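Putative Nitroreductase (Anabaena variabilis ATCC 29413, PDB 3EO7) binds flavin mononucleotide and is probably an oxidoreductase of the nitroreductase family, its single chain carrying two nitroreductase-like regions. Local coordinates at residues W71-R76 with D239-Q244; G395-A400 with L406-F411; R180-I185 with K272-H277. All blocks are in the same frame, centred on the assembly; numbering follows the deposited sequence.

Interaction 1. Residues W71-R76 with D239-Q244; sequences WQRLSR and DLLDIQ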
loop_
_atom_site.group_PDB
_atom_site.type_symbol
_atom_site.label_atom_id
_atom_site.label_comp_id
_atom_site.label_asym_id
_atom_site.label_seq_id
_atom_site.Cartn_x
_atom_site.Cartn_y
_atom_site.Cartn_z
ATOM N N TRP A 71 -14.048 0.314 22.285
ATOM C CA TRP A 71 -12.695 0.869 22.328
ATOM C C TRP A 71 -11.658 -0.207 22.000
ATOM O O TRP A 71 -10.658 0.109 21.368
ATOM C CB TRP A 71 -12.389 1.537 23.661
ATOM C CG TRP A 71 -13.033 2.898 23.810
ATOM C CD1 TRP A 71 -14.113 3.224 24.574
ATOM C CD2 TRP A 71 -12.658 4.087 23.111
ATOM N NE1 TRP A 71 -14.406 4.565 24.424
ATOM C CE2 TRP A 71 -13.529 5.115 23.534
ATOM C CE3 TRP A 71 -11.629 4.400 22.220
ATOM C CZ2 TRP A 71 -13.425 6.419 23.065
ATOM C CZ3 TRP A 71 -11.525 5.692 21.751
ATOM C CH2 TRP A 71 -12.423 6.685 22.176
ATOM N N GLN A 72 -11.872 -1.449 22.433
ATOM C CA GLN A 72 -10.963 -2.566 22.101
ATOM C C GLN A 72 -10.864 -2.759 20.590
ATOM O O GLN A 72 -9.786 -2.984 20.060
ATOM C CB GLN A 72 -11.417 -3.899 22.687
ATOM C CG GLN A 72 -11.166 -4.095 24.168
ATOM C CD GLN A 72 -11.838 -5.367 24.712
ATOM O OE1 GLN A 72 -12.030 -6.348 23.977
ATOM N NE2 GLN A 72 -12.202 -5.345 26.002
ATOM N N ARG A 73 -11.990 -2.660 19.904
ATOM C CA ARG A 73 -11.993 -2.812 18.456
ATOM C C ARG A 73 -11.209 -1.688 17.781
ATOM O O ARG A 73 -10.400 -1.956 16.906
ATOM C CB ARG A 73 -13.435 -2.862 17.926
ATOM C CG ARG A 73 -14.253 -4.048 18.425
ATOM C CD ARG A 73 -15.724 -3.826 18.106
ATOM N NE ARG A 73 -15.940 -3.900 16.664
ATOM C CZ ARG A 73 -16.982 -3.394 16.018
ATOM N NH1 ARG A 73 -17.920 -2.706 16.673
ATOM N NH2 ARG A 73 -17.064 -3.537 14.713
ATOM N N LEU A 74 -11.429 -0.431 18.195
ATOM C CA LEU A 74 -10.680 0.695 17.585
ATOM C C LEU A 74 -9.173 0.590 17.897
ATOM O O LEU A 74 -8.313 0.810 17.042
ATOM C CB LEU A 74 -11.212 2.059 18.100
ATOM C CG LEU A 74 -10.492 3.283 17.462
ATOM C CD1 LEU A 74 -10.699 3.303 15.938
ATOM C CD2 LEU A 74 -10.957 4.606 18.149
ATOM N N SER A 75 -8.864 0.242 19.138
ATOM C CA SER A 75 -7.468 0.111 19.592
ATOM C C SER A 75 -6.742 -0.957 18.774
ATOM O O SER A 75 -5.630 -0.752 18.260
ATOM C CB SER A 75 -7.446 -0.224 21.088
ATOM O OG SER A 75 -6.124 -0.430 21.556
ATOM N N ARG A 76 -7.380 -2.103 18.634
ATOM C CA ARG A 76 -6.808 -3.204 17.860
ATOM C C ARG A 76 -6.698 -2.905 16.372
ATOM O O ARG A 76 -5.682 -3.247 15.735
ATOM C CB ARG A 76 -7.621 -4.483 18.115
ATOM C CG ARG A 76 -7.093 -5.765 17.470
ATOM C CD ARG A 76 -8.034 -6.955 17.750
ATOM N NE ARG A 76 -8.340 -7.063 19.175
ATOM C CZ ARG A 76 -7.623 -7.748 20.065
ATOM N NH1 ARG A 76 -6.531 -8.425 19.693
ATOM N NH2 ARG A 76 -8.011 -7.758 21.349
ATOM N N ASP A 239 -19.063 -0.259 10.521
ATOM C CA ASP A 239 -19.169 -1.212 11.602
ATOM C C ASP A 239 -20.094 -2.348 11.164
ATOM O O ASP A 239 -21.313 -2.184 11.113
ATOM C CB ASP A 239 -19.740 -0.515 12.819
ATOM C CG ASP A 239 -19.814 -1.416 14.029
ATOM O OD1 ASP A 239 -19.645 -2.644 13.893
ATOM O OD2 ASP A 239 -20.081 -0.875 15.122
ATOM N N LEU A 240 -19.508 -3.484 10.837
ATOM C CA LEU A 240 -20.274 -4.610 10.346
ATOM C C LEU A 240 -21.208 -5.238 11.395
ATOM O O LEU A 240 -22.084 -6.045 11.058
ATOM C CB LEU A 240 -19.343 -5.656 9.712
ATOM C CG LEU A 240 -18.515 -5.199 8.512
ATOM C CD1 LEU A 240 -17.638 -6.348 8.064
ATOM C CD2 LEU A 240 -19.380 -4.655 7.338
ATOM N N LEU A 241 -21.062 -4.851 12.651
ATOM C CA LEU A 241 -21.986 -5.317 13.683
ATOM C C LEU A 241 -23.280 -4.487 13.652
ATOM O O LEU A 241 -24.254 -4.827 14.313
ATOM C CB LEU A 241 -21.329 -5.267 15.048
ATOM C CG LEU A 241 -20.048 -6.105 15.130
ATOM C CD1 LEU A 241 -19.544 -6.026 16.555
ATOM C CD2 LEU A 241 -20.277 -7.531 14.671
ATOM N N ASP A 242 -23.283 -3.400 12.879
ATOM C CA ASP A 242 -24.479 -2.574 12.658
ATOM C C ASP A 242 -24.998 -2.956 11.268
ATOM O O ASP A 242 -24.342 -2.687 10.265
ATOM C CB ASP A 242 -24.106 -1.096 12.748
ATOM C CG ASP A 242 -25.263 -0.130 12.486
ATOM O OD1 ASP A 242 -26.371 -0.552 12.113
ATOM O OD2 ASP A 242 -25.031 1.093 12.675
ATOM N N ILE A 243 -26.165 -3.588 11.223
ATOM C CA ILE A 243 -26.778 -4.023 9.977
ATOM C C ILE A 243 -26.798 -2.882 8.973
ATOM O O ILE A 243 -26.569 -3.070 7.789
ATOM C CB ILE A 243 -28.247 -4.499 10.194
ATOM C CG1 ILE A 243 -28.300 -5.745 11.103
ATOM C CG2 ILE A 243 -28.892 -4.787 8.856
ATOM C CD1 ILE A 243 -29.679 -6.135 11.603
ATOM N N GLN A 244 -27.052 -1.672 9.460
ATOM C CA GLN A 244 -27.148 -0.502 8.572
ATOM C C GLN A 244 -25.826 -0.037 7.933
ATOM O O GLN A 244 -25.832 0.749 6.981
ATOM C CB GLN A 244 -27.803 0.641 9.334
ATOM C CG GLN A 244 -29.233 0.287 9.709
ATOM C CD GLN A 244 -30.093 0.187 8.473
ATOM O OE1 GLN A 244 -30.158 1.142 7.708
ATOM N NE2 GLN A 244 -30.756 -0.953 8.260
#
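Asp-239 OD1 is gripped by two donors that reach it from opposite faces of the carboxylate: NH2 of Arg-73 at 2.9 Å and, within its own turn, the backbone N of Leu-241, also at 2.9 Å from OD1. The second bond makes an Asx turn, and it sits inside a type I beta turn running from Asp-239 to Asp-242, where strand 229-239 gives way to loop. The first belongs to a salt bridge that ties this strand end to helix 66-82. A weak second bond, Arg-73 NH1 to Asp-239 OD2 at 3.2 Å, makes the bridge two-pronged, yet the guanidinium and carboxylate planes stand 54° apart. The carboxylate lies at the guanidinium edge, while NH2 comes to OD1 from well above the carboxylate plane. Arg-73 gets there by a bend at chi3 (69°), and its NE is bonded to Thr-203 O, a further restraint on how the guanidinium can turn. An asparagine in place of Asp-239 would probably leave the arginine charge without its mate. Asp-239 and Arg-73 both touch Tyr-205 of the edge strand 205-207, so the bridge lies along the border of the sheet, at the protein surface. Over one guanidinium face rests a methyl of the same turn, Leu-241 CD1, 3.7 Å from Arg-73 NH1.

Interaction 2. Residues G395-A400 with L406-F411; sequences GCYYYA and LRQIRF. With PGR (R-1,2-propanediol), chain S; ACT (acetate ion), chain P.
Two short backbone bonds pair Tyr-398 with Arg-407: N of Tyr-398 to O of Arg-407, and N of Arg-407 to O of Tyr-398, each 2.8 Å. They belong to an antiparallel beta hairpin of strands 395-400 and 405-411, which is interrupted by a classic beta bulge. There Cys-396 O accepts from two successive residues, Ile-409 N at 2.8 Å and Arg-410 N at 3.2 Å, and the register slips by one. Between that pair and the bulge, Tyr-397 and Gln-408 form a non-hydrogen-bonded pair whose side chains are nevertheless bonded: Gln-408 NE2 donates a hydrogen bond to Tyr-397 OH at 3.1 Å, with the oxygen close to the amide plane. The loop residue Glu-393 engages both ends, through its O at the hydroxyl and OE1 at NE2. Because CG of Gln-408 is anti to its backbone N (chi1 -169°), the chain runs across the tyrosine ring, and that CG makes an off-centre CH-pi contact. Leu-406 CB packs against Tyr-397 CD2 at 3.8 Å, and its CD2 methyl reaches CB of Tyr-399. The side chains of Tyr-398 and Arg-407 lie alongside each other and point the same way, NH1 at the ring edge; the guanidinium has a salt-bridge partner in Glu-405. Strand 381-390 continues the sheet beside 395-400. Over the centre of the Arg-407 guanidinium sits Ala-400 CB, 3.6 Å from CZ.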
loop_
_atom_site.group_PDB
_atom_site.type_symbol
_atom_site.label_atom_id
_atom_site.label_comp_id
_atom_site.label_asym_id
_atom_site.label_seq_id
_atom_site.Cartn_x
_atom_site.Cartn_y
_atom_site.Cartn_z
ATOM N N GLY A 395 12.065 -19.236 -15.104
ATOM C CA GLY A 395 11.787 -18.325 -16.207
ATOM C C GLY A 395 10.886 -17.204 -15.756
ATOM O O GLY A 395 10.828 -16.864 -14.583
ATOM N N CYS A 396 10.175 -16.630 -16.713
ATOM C CA CYS A 396 9.265 -15.545 -16.446
ATOM C C CYS A 396 7.885 -15.975 -16.870
ATOM O O CYS A 396 7.698 -16.550 -17.949
ATOM C CB CYS A 396 9.657 -14.283 -17.180
ATOM S SG CYS A 396 8.562 -12.891 -16.682
ATOM N N TYR A 397 6.914 -15.669 -16.011
ATOM C CA TYR A 397 5.521 -16.042 -16.214
ATOM C C TYR A 397 4.617 -14.849 -16.044
ATOM O O TYR A 397 4.787 -14.046 -15.138
ATOM C CB TYR A 397 5.096 -17.098 -15.177
ATOM C CG TYR A 397 5.860 -18.390 -15.267
ATOM C CD1 TYR A 397 7.124 -18.503 -14.704
ATOM C CD2 TYR A 397 5.327 -19.495 -15.926
ATOM C CE1 TYR A 397 7.828 -19.663 -14.787
ATOM C CE2 TYR A 397 6.035 -20.699 -16.010
ATOM C CZ TYR A 397 7.296 -20.767 -15.443
ATOM O OH TYR A 397 8.007 -21.938 -15.520
ATOM N N TYR A 398 3.655 -14.716 -16.933
ATOM C CA TYR A 398 2.556 -13.787 -16.704
ATOM C C TYR A 398 1.594 -14.480 -15.745
ATOM O O TYR A 398 1.308 -15.670 -15.892
ATOM C CB TYR A 398 1.817 -13.530 -18.005
ATOM C CG TYR A 398 0.553 -12.727 -17.866
ATOM C CD1 TYR A 398 0.580 -11.412 -17.424
ATOM C CD2 TYR A 398 -0.663 -13.272 -18.266
ATOM C CE1 TYR A 398 -0.592 -10.647 -17.337
ATOM C CE2 TYR A 398 -1.835 -12.511 -18.222
ATOM C CZ TYR A 398 -1.784 -11.205 -17.765
ATOM O OH TYR A 398 -2.936 -10.466 -17.746
ATOM N N TYR A 399 1.113 -13.770 -14.728
ATOM C CA TYR A 399 0.120 -14.338 -13.853
ATOM C C TYR A 399 -1.246 -13.735 -14.243
ATOM O O TYR A 399 -1.410 -12.507 -14.277
ATOM C CB TYR A 399 0.426 -14.073 -12.383
ATOM C CG TYR A 399 -0.707 -14.509 -11.449
ATOM C CD1 TYR A 399 -1.148 -15.838 -11.419
ATOM C CD2 TYR A 399 -1.320 -13.594 -10.583
ATOM C CE1 TYR A 399 -2.192 -16.241 -10.563
ATOM C CE2 TYR A 399 -2.341 -13.984 -9.747
ATOM C CZ TYR A 399 -2.792 -15.305 -9.739
ATOM O OH TYR A 399 -3.809 -15.692 -8.889
ATOM N N ALA A 400 -2.169 -14.626 -14.606
ATOM C CA ALA A 400 -3.537 -14.316 -15.031
ATOM C C ALA A 400 -4.460 -14.631 -13.837
ATOM O O ALA A 400 -4.850 -15.768 -13.623
ATOM C CB ALA A 400 -3.922 -15.199 -16.259
ATOM N N LEU A 406 -0.475 -19.345 -14.629
ATOM C CA LEU A 406 0.820 -18.791 -14.965
ATOM C C LEU A 406 1.000 -19.142 -16.449
ATOM O O LEU A 406 0.686 -20.252 -16.875
ATOM C CB LEU A 406 1.960 -19.405 -14.175
ATOM C CG LEU A 406 1.980 -19.091 -12.680
ATOM C CD1 LEU A 406 2.973 -19.981 -11.907
ATOM C CD2 LEU A 406 2.267 -17.602 -12.484
ATOM N N ARG A 407 1.437 -18.170 -17.238
ATOM C CA ARG A 407 1.688 -18.390 -18.677
ATOM C C ARG A 407 3.173 -18.088 -18.891
ATOM O O ARG A 407 3.609 -16.978 -18.603
ATOM C CB ARG A 407 0.766 -17.502 -19.496
ATOM C CG ARG A 407 -0.697 -17.783 -19.141
ATOM C CD ARG A 407 -1.700 -16.937 -19.839
ATOM N NE ARG A 407 -3.053 -17.317 -19.423
ATOM C CZ ARG A 407 -4.144 -16.566 -19.560
ATOM N NH1 ARG A 407 -4.069 -15.342 -20.048
ATOM N NH2 ARG A 407 -5.321 -17.039 -19.164
ATOM N N GLN A 408 3.948 -19.102 -19.292
ATOM C CA GLN A 408 5.420 -18.958 -19.435
ATOM C C GLN A 408 5.755 -18.135 -20.665
ATOM O O GLN A 408 5.378 -18.488 -21.779
ATOM C CB GLN A 408 6.100 -20.314 -19.541
ATOM C CG GLN A 408 7.612 -20.279 -19.421
ATOM C CD GLN A 408 8.208 -21.634 -19.611
ATOM O OE1 GLN A 408 8.369 -22.099 -20.748
ATOM N NE2 GLN A 408 8.567 -22.288 -18.505
ATOM N N ILE A 409 6.440 -17.029 -20.438
ATOM C CA ILE A 409 6.837 -16.130 -21.520
ATOM C C ILE A 409 8.343 -16.162 -21.785
ATOM O O ILE A 409 8.760 -15.739 -22.839
ATOM C CB ILE A 409 6.271 -14.733 -21.371
ATOM C CG1 ILE A 409 6.843 -14.000 -20.163
ATOM C CG2 ILE A 409 4.700 -14.792 -21.392
ATOM C CD1 ILE A 409 6.314 -12.524 -20.055
ATOM N N ARG A 410 9.144 -16.653 -20.830
ATOM C CA ARG A 410 10.567 -16.859 -21.044
ATOM C C ARG A 410 11.019 -18.056 -20.193
ATOM O O ARG A 410 10.499 -18.279 -19.088
ATOM C CB ARG A 410 11.429 -15.662 -20.675
ATOM C CG ARG A 410 11.262 -14.404 -21.491
ATOM C CD ARG A 410 11.684 -14.514 -22.944
ATOM N NE ARG A 410 11.577 -13.212 -23.623
ATOM C CZ ARG A 410 10.439 -12.707 -24.104
ATOM N NH1 ARG A 410 9.288 -13.368 -24.033
ATOM N NH2 ARG A 410 10.452 -11.518 -24.682
ATOM N N PHE A 411 12.009 -18.763 -20.722
ATOM C CA PHE A 411 12.619 -19.911 -20.093
ATOM C C PHE A 411 14.102 -19.586 -19.915
ATOM O O PHE A 411 14.866 -19.564 -20.891
ATOM C CB PHE A 411 12.418 -21.170 -20.927
ATOM C CG PHE A 411 13.147 -22.362 -20.413
ATOM C CD1 PHE A 411 12.834 -22.876 -19.161
ATOM C CD2 PHE A 411 14.175 -22.964 -21.143
ATOM C CE1 PHE A 411 13.495 -23.950 -18.674
ATOM C CE2 PHE A 411 14.835 -24.056 -20.644
ATOM C CZ PHE A 411 14.496 -24.555 -19.424
HETATM C C1 PGR S . 6.284 -20.704 -24.350
HETATM C C2 PGR S . 7.810 -20.692 -24.168
HETATM C C3 PGR S . 8.260 -19.362 -23.547
HETATM O O1 PGR S . 5.574 -20.789 -23.115
HETATM O O2 PGR S . 8.335 -21.818 -23.447
HETATM C C ACT P . 7.061 -10.151 -25.273
HETATM O O ACT P . 6.704 -11.111 -24.499
HETATM O OXT ACT P . 8.140 -10.255 -25.931
HETATM C CH3 ACT P . 6.287 -8.882 -25.441
#

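Interaction 3. Residues R180-I185 with K272-H277; sequences RAYRRI and KYFHHH
Tyr-182 reaches across to Phe-274 and His-275, and its side chain can be followed outward atom by atom. From CB, the first torsion sets CG roughly anti to the backbone N, though well off the staggered ideal (chi1 -153°), and this aims the ring at the facing helix. On one flank of the ring, CD2 meets CD2 of Phe-274 at 3.5 Å. CE2, next along, keeps to the same phenylalanine edge, 3.7 Å from Phe-274 CD2. The two rings meet obliquely, their planes 74° apart, with CD2 of the tyrosine at the edge of the phenylalanine ring, near its plane. The other flank belongs to the histidine: CE1 lies 3.8 Å from CB of His-275. The result is a small buried aromatic cluster joining the N-terminal part of the long helix 181-202 to the last turn of helix 270-276. Tyr-13 and Ile-9 of helix 9-16 also border it, the former against Tyr-182 and the latter against Phe-274, and Arg-454 of helix 452-473 touches the tyrosine. At the tip, OH forms a hydrogen bond of 2.7 Å with ND1 of His-275, in which either atom may be the donor. The hydroxyl lies near the imidazole plane, and the two rings meet rim to rim, their planes 63° apart, neither covering the other's face. This bond gives the buried phenolic oxygen a polar partner, and CE1 of His-275 follows at 3.6 Å from OH.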
loop_
_atom_site.group_PDB
_atom_site.type_symbol
_atom_site.label_atom_id
_atom_site.label_comp_id
_atom_site.label_asym_id
_atom_site.label_seq_id
_atom_site.Cartn_x
_atom_site.Cartn_y
_atom_site.Cartn_z
ATOM N N ARG A 180 12.128 10.898 -6.276
ATOM C CA ARG A 180 11.666 9.498 -6.383
ATOM C C ARG A 180 10.786 9.103 -5.210
ATOM O O ARG A 180 10.134 8.073 -5.232
ATOM C CB ARG A 180 12.856 8.540 -6.435
ATOM C CG ARG A 180 13.802 8.770 -7.595
ATOM C CD ARG A 180 14.720 7.582 -7.788
ATOM N NE ARG A 180 15.489 7.664 -9.034
ATOM C CZ ARG A 180 16.681 8.221 -9.175
ATOM N NH1 ARG A 180 17.298 8.799 -8.156
ATOM N NH2 ARG A 180 17.276 8.203 -10.363
ATOM N N ALA A 181 10.826 9.901 -4.132
ATOM C CA ALA A 181 10.028 9.627 -2.951
ATOM C C ALA A 181 8.533 9.466 -3.237
ATOM O O ALA A 181 7.881 8.760 -2.488
ATOM C CB ALA A 181 10.218 10.696 -1.849
ATOM N N TYR A 182 7.982 10.134 -4.249
ATOM C CA TYR A 182 6.544 10.010 -4.485
ATOM C C TYR A 182 6.123 8.567 -4.776
ATOM O O TYR A 182 5.088 8.127 -4.257
ATOM C CB TYR A 182 6.039 10.959 -5.562
ATOM C CG TYR A 182 4.592 11.331 -5.397
ATOM C CD1 TYR A 182 4.183 12.161 -4.338
ATOM C CD2 TYR A 182 3.610 10.901 -6.294
ATOM C CE1 TYR A 182 2.852 12.527 -4.188
ATOM C CE2 TYR A 182 2.276 11.306 -6.147
ATOM C CZ TYR A 182 1.907 12.108 -5.113
ATOM O OH TYR A 182 0.594 12.490 -4.999
ATOM N N ARG A 183 6.935 7.808 -5.536
ATOM C CA ARG A 183 6.641 6.395 -5.762
ATOM C C ARG A 183 6.624 5.654 -4.426
ATOM O O ARG A 183 5.670 4.941 -4.112
ATOM C CB ARG A 183 7.722 5.740 -6.635
ATOM C CG ARG A 183 7.833 6.300 -8.029
ATOM C CD ARG A 183 9.039 5.646 -8.647
ATOM N NE ARG A 183 9.372 5.980 -10.019
ATOM C CZ ARG A 183 9.768 5.075 -10.921
ATOM N NH1 ARG A 183 9.743 3.775 -10.640
ATOM N NH2 ARG A 183 10.143 5.462 -12.128
ATOM N N ARG A 184 7.685 5.847 -3.639
ATOM C CA ARG A 184 7.837 5.137 -2.367
ATOM C C ARG A 184 6.723 5.493 -1.370
ATOM O O ARG A 184 6.197 4.617 -0.677
ATOM C CB ARG A 184 9.220 5.387 -1.720
ATOM C CG ARG A 184 10.410 5.190 -2.649
ATOM C CD ARG A 184 10.542 3.794 -3.216
ATOM N NE ARG A 184 11.874 3.682 -3.807
ATOM C CZ ARG A 184 12.224 4.134 -5.006
ATOM N NH1 ARG A 184 11.336 4.592 -5.875
ATOM N NH2 ARG A 184 13.494 4.063 -5.370
ATOM N N ILE A 185 6.362 6.767 -1.298
ATOM C CA ILE A 185 5.299 7.212 -0.420
ATOM C C ILE A 185 3.995 6.495 -0.740
ATOM O O ILE A 185 3.281 6.026 0.149
ATOM C CB ILE A 185 5.089 8.737 -0.590
ATOM C CG1 ILE A 185 6.206 9.510 0.119
ATOM C CG2 ILE A 185 3.718 9.195 -0.011
ATOM C CD1 ILE A 185 6.290 11.000 -0.267
ATOM N N LYS A 272 6.731 17.895 -5.233
ATOM C CA LYS A 272 5.624 18.745 -4.776
ATOM C C LYS A 272 4.804 19.264 -5.954
ATOM O O LYS A 272 3.562 19.338 -5.870
ATOM C CB LYS A 272 6.085 19.869 -3.850
ATOM C CG LYS A 272 6.615 19.327 -2.527
ATOM C CD LYS A 272 6.909 20.438 -1.513
ATOM C CE LYS A 272 7.625 19.909 -0.278
ATOM N NZ LYS A 272 7.772 20.911 0.768
ATOM N N TYR A 273 5.492 19.625 -7.040
ATOM C CA TYR A 273 4.797 20.003 -8.249
ATOM C C TYR A 273 3.812 18.877 -8.618
ATOM O O TYR A 273 2.610 19.110 -8.837
ATOM C CB TYR A 273 5.773 20.278 -9.397
ATOM C CG TYR A 273 5.043 20.708 -10.660
ATOM C CD1 TYR A 273 4.565 19.768 -11.565
ATOM C CD2 TYR A 273 4.840 22.055 -10.945
ATOM C CE1 TYR A 273 3.871 20.150 -12.688
ATOM C CE2 TYR A 273 4.174 22.437 -12.082
ATOM C CZ TYR A 273 3.652 21.465 -12.949
ATOM O OH TYR A 273 2.985 21.839 -14.098
ATOM N N PHE A 274 4.306 17.639 -8.651
ATOM C CA PHE A 274 3.465 16.526 -9.074
ATOM C C PHE A 274 2.260 16.303 -8.143
ATOM O O PHE A 274 1.124 16.130 -8.627
ATOM C CB PHE A 274 4.302 15.269 -9.225
ATOM C CG PHE A 274 3.562 14.115 -9.815
ATOM C CD1 PHE A 274 2.846 14.244 -10.991
ATOM C CD2 PHE A 274 3.649 12.864 -9.229
ATOM C CE1 PHE A 274 2.168 13.144 -11.546
ATOM C CE2 PHE A 274 3.003 11.760 -9.803
ATOM C CZ PHE A 274 2.241 11.917 -10.944
ATOM N N HIS A 275 2.484 16.398 -6.847
ATOM C CA HIS A 275 1.382 16.214 -5.903
ATOM C C HIS A 275 0.326 17.305 -6.089
ATOM O O HIS A 275 -0.862 17.022 -6.106
ATOM C CB HIS A 275 1.836 16.201 -4.448
ATOM C CG HIS A 275 0.725 15.890 -3.510
ATOM N ND1 HIS A 275 0.221 14.612 -3.364
ATOM C CD2 HIS A 275 -0.060 16.701 -2.756
ATOM C CE1 HIS A 275 -0.822 14.656 -2.547
ATOM N NE2 HIS A 275 -0.990 15.904 -2.140
ATOM N N HIS A 276 0.764 18.549 -6.272
ATOM C CA HIS A 276 -0.178 19.634 -6.457
ATOM C C HIS A 276 -0.786 19.707 -7.849
ATOM O O HIS A 276 -1.723 20.469 -8.064
ATOM C CB HIS A 276 0.460 20.960 -6.086
ATOM C CG HIS A 276 0.601 21.136 -4.611
ATOM N ND1 HIS A 276 -0.180 22.026 -3.892
ATOM C CD2 HIS A 276 1.381 20.496 -3.708
ATOM C CE1 HIS A 276 0.152 21.953 -2.613
ATOM N NE2 HIS A 276 1.078 21.014 -2.467
ATOM N N HIS A 277 -0.271 18.891 -8.772
ATOM C CA HIS A 277 -0.808 18.824 -10.113
ATOM C C HIS A 277 -1.498 17.478 -10.405
ATOM O O HIS A 277 -1.637 17.068 -11.559
ATOM C CB HIS A 277 0.259 19.162 -11.137
ATOM C CG HIS A 277 0.640 20.608 -11.137
ATOM N ND1 HIS A 277 1.396 21.168 -10.126
ATOM C CD2 HIS A 277 0.360 21.609 -12.003
ATOM C CE1 HIS A 277 1.561 22.453 -10.369
ATOM N NE2 HIS A 277 0.961 22.748 -11.510
#

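How the interactions relate
The three contacts are far apart, with centres 32 to 42 Å from one another and no touching atoms. Interactions 1 and 3 interleave along the chain: helix 66-82 comes first, then helix 181-202, then the turn after strand 229-239, and lastly helix 270-276. They lie on opposite sides of the chain's centre. Interaction 2 follows both, in the second nitroreductase-family region, where its hairpin belongs to a mixed sheet separate from the antiparallel sheet bordered by interaction 1. Interaction 3 is the most central, and its Tyr-182 side chain lies about 12 Å from the flavin. Interaction 1 thus joins a helix to the border of one sheet, interaction 2 pairs two strands within the other, and interaction 3 packs helix on helix.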